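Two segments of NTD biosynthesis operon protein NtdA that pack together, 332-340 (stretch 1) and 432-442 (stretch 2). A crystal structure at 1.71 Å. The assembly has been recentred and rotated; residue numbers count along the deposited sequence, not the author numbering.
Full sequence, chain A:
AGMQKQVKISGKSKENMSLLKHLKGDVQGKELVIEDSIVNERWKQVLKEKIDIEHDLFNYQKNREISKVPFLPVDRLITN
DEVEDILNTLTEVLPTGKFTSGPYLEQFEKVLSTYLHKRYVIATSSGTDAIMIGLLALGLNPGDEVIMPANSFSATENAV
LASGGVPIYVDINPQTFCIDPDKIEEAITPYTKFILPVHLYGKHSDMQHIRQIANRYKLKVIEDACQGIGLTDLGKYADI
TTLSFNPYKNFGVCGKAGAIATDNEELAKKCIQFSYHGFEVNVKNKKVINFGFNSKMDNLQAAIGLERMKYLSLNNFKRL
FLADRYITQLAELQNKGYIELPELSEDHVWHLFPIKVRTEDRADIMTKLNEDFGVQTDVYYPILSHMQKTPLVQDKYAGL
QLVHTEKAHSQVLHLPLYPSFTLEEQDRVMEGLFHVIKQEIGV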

# COMPACT_ATOMS: atom_id res chain seq x y z
N GLU A 332 11.18 31.63 -29.45
CA GLU A 332 10.62 32.84 -30.06
C GLU A 332 9.34 33.27 -29.36
O GLU A 332 9.10 34.48 -29.18
CB GLU A 332 10.34 32.61 -31.55
CG GLU A 332 9.95 33.88 -32.30
CD GLU A 332 9.27 33.59 -33.64
OE1 GLU A 332 9.67 32.63 -34.33
OE2 GLU A 332 8.33 34.33 -33.99
N LEU A 333 8.53 32.30 -28.94
CA LEU A 333 7.26 32.64 -28.28
C LEU A 333 7.50 33.34 -26.95
O LEU A 333 6.71 34.18 -26.52
CB LEU A 333 6.40 31.39 -28.08
CG LEU A 333 5.91 30.68 -29.35
CD1 LEU A 333 5.16 29.40 -29.02
CD2 LEU A 333 5.01 31.61 -30.16
N GLN A 334 8.61 33.02 -26.30
CA GLN A 334 8.96 33.69 -25.06
C GLN A 334 9.65 35.03 -25.34
O GLN A 334 9.41 36.01 -24.64
CB GLN A 334 9.86 32.82 -24.18
CG GLN A 334 10.40 33.57 -22.96
CD GLN A 334 11.13 32.66 -21.99
OE1 GLN A 334 10.64 32.39 -20.89
NE2 GLN A 334 12.30 32.19 -22.38
N ASN A 335 10.52 35.06 -26.35
CA ASN A 335 11.19 36.31 -26.71
C ASN A 335 10.22 37.43 -27.06
O ASN A 335 10.50 38.61 -26.82
CB ASN A 335 12.16 36.07 -27.89
CG ASN A 335 13.29 35.13 -27.54
OD1 ASN A 335 13.62 34.95 -26.37
ND2 ASN A 335 13.88 34.52 -28.56
N LYS A 336 9.08 37.06 -27.64
CA LYS A 336 8.06 38.02 -28.03
C LYS A 336 7.01 38.22 -26.95
O LYS A 336 6.01 38.90 -27.18
CB LYS A 336 7.38 37.58 -29.32
CG LYS A 336 8.33 37.61 -30.52
CD LYS A 336 7.58 37.40 -31.82
CE LYS A 336 8.53 37.35 -33.00
NZ LYS A 336 7.85 36.81 -34.21
N GLY A 337 7.24 37.61 -25.79
CA GLY A 337 6.41 37.83 -24.62
C GLY A 337 5.07 37.11 -24.63
O GLY A 337 4.18 37.46 -23.85
N TYR A 338 4.91 36.11 -25.49
CA TYR A 338 3.63 35.40 -25.55
C TYR A 338 3.51 34.30 -24.48
O TYR A 338 2.42 34.01 -24.00
CB TYR A 338 3.38 34.80 -26.93
CG TYR A 338 3.49 35.80 -28.07
CD1 TYR A 338 3.95 35.41 -29.32
CD2 TYR A 338 3.13 37.14 -27.89
CE1 TYR A 338 4.06 36.32 -30.36
CE2 TYR A 338 3.24 38.05 -28.92
CZ TYR A 338 3.70 37.63 -30.15
OH TYR A 338 3.81 38.54 -31.18
N ILE A 339 4.63 33.67 -24.13
CA ILE A 339 4.62 32.64 -23.09
C ILE A 339 5.82 32.81 -22.18
O ILE A 339 6.75 33.56 -22.49
CB ILE A 339 4.66 31.22 -23.69
CG1 ILE A 339 5.99 30.97 -24.40
CG2 ILE A 339 3.47 30.98 -24.63
CD1 ILE A 339 6.18 29.51 -24.87
N GLU A 340 5.81 32.12 -21.04
CA GLU A 340 7.03 31.97 -20.25
C GLU A 340 7.48 30.52 -20.36
O GLU A 340 6.67 29.61 -20.25
CB GLU A 340 6.79 32.30 -18.78
CG GLU A 340 6.62 33.78 -18.47
CD GLU A 340 6.42 34.02 -16.97
OE1 GLU A 340 7.25 33.52 -16.18
OE2 GLU A 340 5.43 34.69 -16.59
N GLY A 432 1.90 23.14 -33.17
CA GLY A 432 0.54 23.46 -32.77
C GLY A 432 0.52 24.67 -31.84
O GLY A 432 -0.33 25.56 -31.96
N LEU A 433 1.47 24.71 -30.92
CA LEU A 433 1.54 25.83 -29.99
C LEU A 433 1.83 27.13 -30.74
O LEU A 433 1.20 28.17 -30.46
CB LEU A 433 2.60 25.57 -28.92
CG LEU A 433 2.54 26.48 -27.69
CD1 LEU A 433 1.22 26.27 -26.93
CD2 LEU A 433 3.73 26.20 -26.79
N PHE A 434 2.77 27.08 -31.69
CA PHE A 434 3.07 28.26 -32.50
C PHE A 434 1.82 28.72 -33.24
O PHE A 434 1.47 29.91 -33.23
CB PHE A 434 4.21 27.97 -33.49
CG PHE A 434 5.57 28.35 -32.98
CD1 PHE A 434 6.01 29.67 -33.07
CD2 PHE A 434 6.42 27.39 -32.43
CE1 PHE A 434 7.28 30.02 -32.62
CE2 PHE A 434 7.70 27.75 -31.97
CZ PHE A 434 8.12 29.06 -32.07
N HIS A 435 1.12 27.78 -33.87
CA HIS A 435 -0.08 28.13 -34.63
C HIS A 435 -1.19 28.69 -33.74
O HIS A 435 -1.78 29.72 -34.05
CB HIS A 435 -0.60 26.92 -35.41
CG HIS A 435 -1.67 27.26 -36.39
ND1 HIS A 435 -2.98 27.47 -36.01
CD2 HIS A 435 -1.63 27.43 -37.73
CE1 HIS A 435 -3.70 27.76 -37.08
NE2 HIS A 435 -2.91 27.74 -38.14
N VAL A 436 -1.49 28.00 -32.64
CA VAL A 436 -2.57 28.42 -31.74
C VAL A 436 -2.29 29.78 -31.07
O VAL A 436 -3.18 30.63 -31.00
CB VAL A 436 -2.87 27.36 -30.67
CG1 VAL A 436 -3.86 27.91 -29.63
CG2 VAL A 436 -3.43 26.11 -31.32
N ILE A 437 -1.07 29.98 -30.59
CA ILE A 437 -0.75 31.22 -29.88
C ILE A 437 -0.82 32.43 -30.80
O ILE A 437 -1.26 33.51 -30.39
CB ILE A 437 0.60 31.13 -29.14
CG1 ILE A 437 0.35 30.98 -27.64
CG2 ILE A 437 1.46 32.37 -29.38
CD1 ILE A 437 0.99 29.77 -27.03
N LYS A 438 -0.40 32.26 -32.05
CA LYS A 438 -0.47 33.37 -32.99
C LYS A 438 -1.92 33.64 -33.40
O LYS A 438 -2.25 34.74 -33.85
CB LYS A 438 0.46 33.12 -34.18
CG LYS A 438 1.89 32.91 -33.69
CD LYS A 438 2.97 33.09 -34.74
CE LYS A 438 4.33 33.10 -34.05
NZ LYS A 438 5.43 33.63 -34.90
N GLN A 439 -2.77 32.65 -33.19
CA GLN A 439 -4.21 32.83 -33.34
C GLN A 439 -4.78 33.59 -32.14
O GLN A 439 -5.74 34.35 -32.27
CB GLN A 439 -4.89 31.46 -33.46
CG GLN A 439 -5.73 31.25 -34.70
CD GLN A 439 -6.53 29.95 -34.64
OE1 GLN A 439 -6.16 29.02 -33.93
NE2 GLN A 439 -7.63 29.90 -35.38
N GLU A 440 -4.18 33.39 -30.97
CA GLU A 440 -4.64 34.03 -29.73
C GLU A 440 -4.34 35.53 -29.69
O GLU A 440 -5.14 36.32 -29.19
CB GLU A 440 -3.99 33.39 -28.49
CG GLU A 440 -4.55 32.03 -28.11
CD GLU A 440 -6.06 32.01 -28.06
OE1 GLU A 440 -6.67 33.00 -27.60
OE2 GLU A 440 -6.65 30.99 -28.49
N ILE A 441 -3.17 35.89 -30.21
CA ILE A 441 -2.68 37.26 -30.14
C ILE A 441 -3.25 38.11 -31.27
O ILE A 441 -3.21 39.34 -31.22
CB ILE A 441 -1.14 37.28 -30.22
CG1 ILE A 441 -0.68 36.67 -31.54
CG2 ILE A 441 -0.54 36.51 -29.04
CD1 ILE A 441 0.76 36.96 -31.89
N GLY A 442 -3.77 37.44 -32.30
CA GLY A 442 -4.30 38.14 -33.46
C GLY A 442 -3.23 38.38 -34.50
O GLY A 442 -3.54 38.65 -35.66

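The end of one helix and the turn that follows it pack against a second helix through a small apolar contact, with leucine, isoleucine and aromatic side chains at its centre and a lysine-glutamate salt bridge at its margin. The two stretches lie about a hundred residues apart in sequence and together bury 472 Å². Leu333 is the main knob: its CA-to-CB bond points toward the second helix, and its side chain sits among Leu433, Phe434, Ile437 and Lys438, residues spaced so that they line one side of that helix. Leu333 CG lies over one face of the Phe434 ring, 3.9 Å from the ring centroid and 21° off the normal, a CH-pi contact in which Leu333 CG comes within 3.6 Å of Phe434 CE1. Both methyls also touch the Phe434 ring, but they differ beyond it: Leu333 CD1 lies 4.1 Å from Leu433 CG, and Leu333 CD2 lies 3.7 Å from Ile437 CG2. Beyond the helix the chain stays close to its last turn: the carbonyl oxygen Leu333 O accepts from Tyr338 N at 2.8 Å and from Ile339 N at 3.2 Å. The turn passes through Gly337, whose positive phi suits glycine, and the next two side chains both start toward the second helix. There Ile437 serves three partners, since besides Leu333 it meets Tyr338, with Ile437 CG2 at 3.9 Å from Tyr338 CD1, and Ile339, with Ile437 CD1 at 3.7 Å from Ile339 CG2. One helical turn on, Ile441 covers a face of the Tyr338 ring: Ile441 CG2 stands 4.1 Å from the ring centroid, 20° off the normal, and Ile441 CD1 approaches Tyr338 CZ to 3.5 Å. This second CH-pi contact is less sharply defined than the first because Ile441 is poorly ordered. The polar part gathers at Glu332. Lys438 leaves its backbone sideways, but its extended side chain brings the amine nearer, so that Lys438 NZ donates to Glu332 OE2 at 3.1 Å in the salt bridge between the stretches. The same oxygen receives a shorter bond from within its own stretch, Lys336 NZ to Glu332 OE2 at 2.5 Å. Sharing one carboxylate oxygen draws the two amines together, Lys336 NZ lying 4.1 Å from Lys438 NZ, and the negative charge between them offsets their repulsion. The aliphatic part of Lys438 also borders the apolar patch, with Lys438 CE at 4.2 Å from Leu333 CD2.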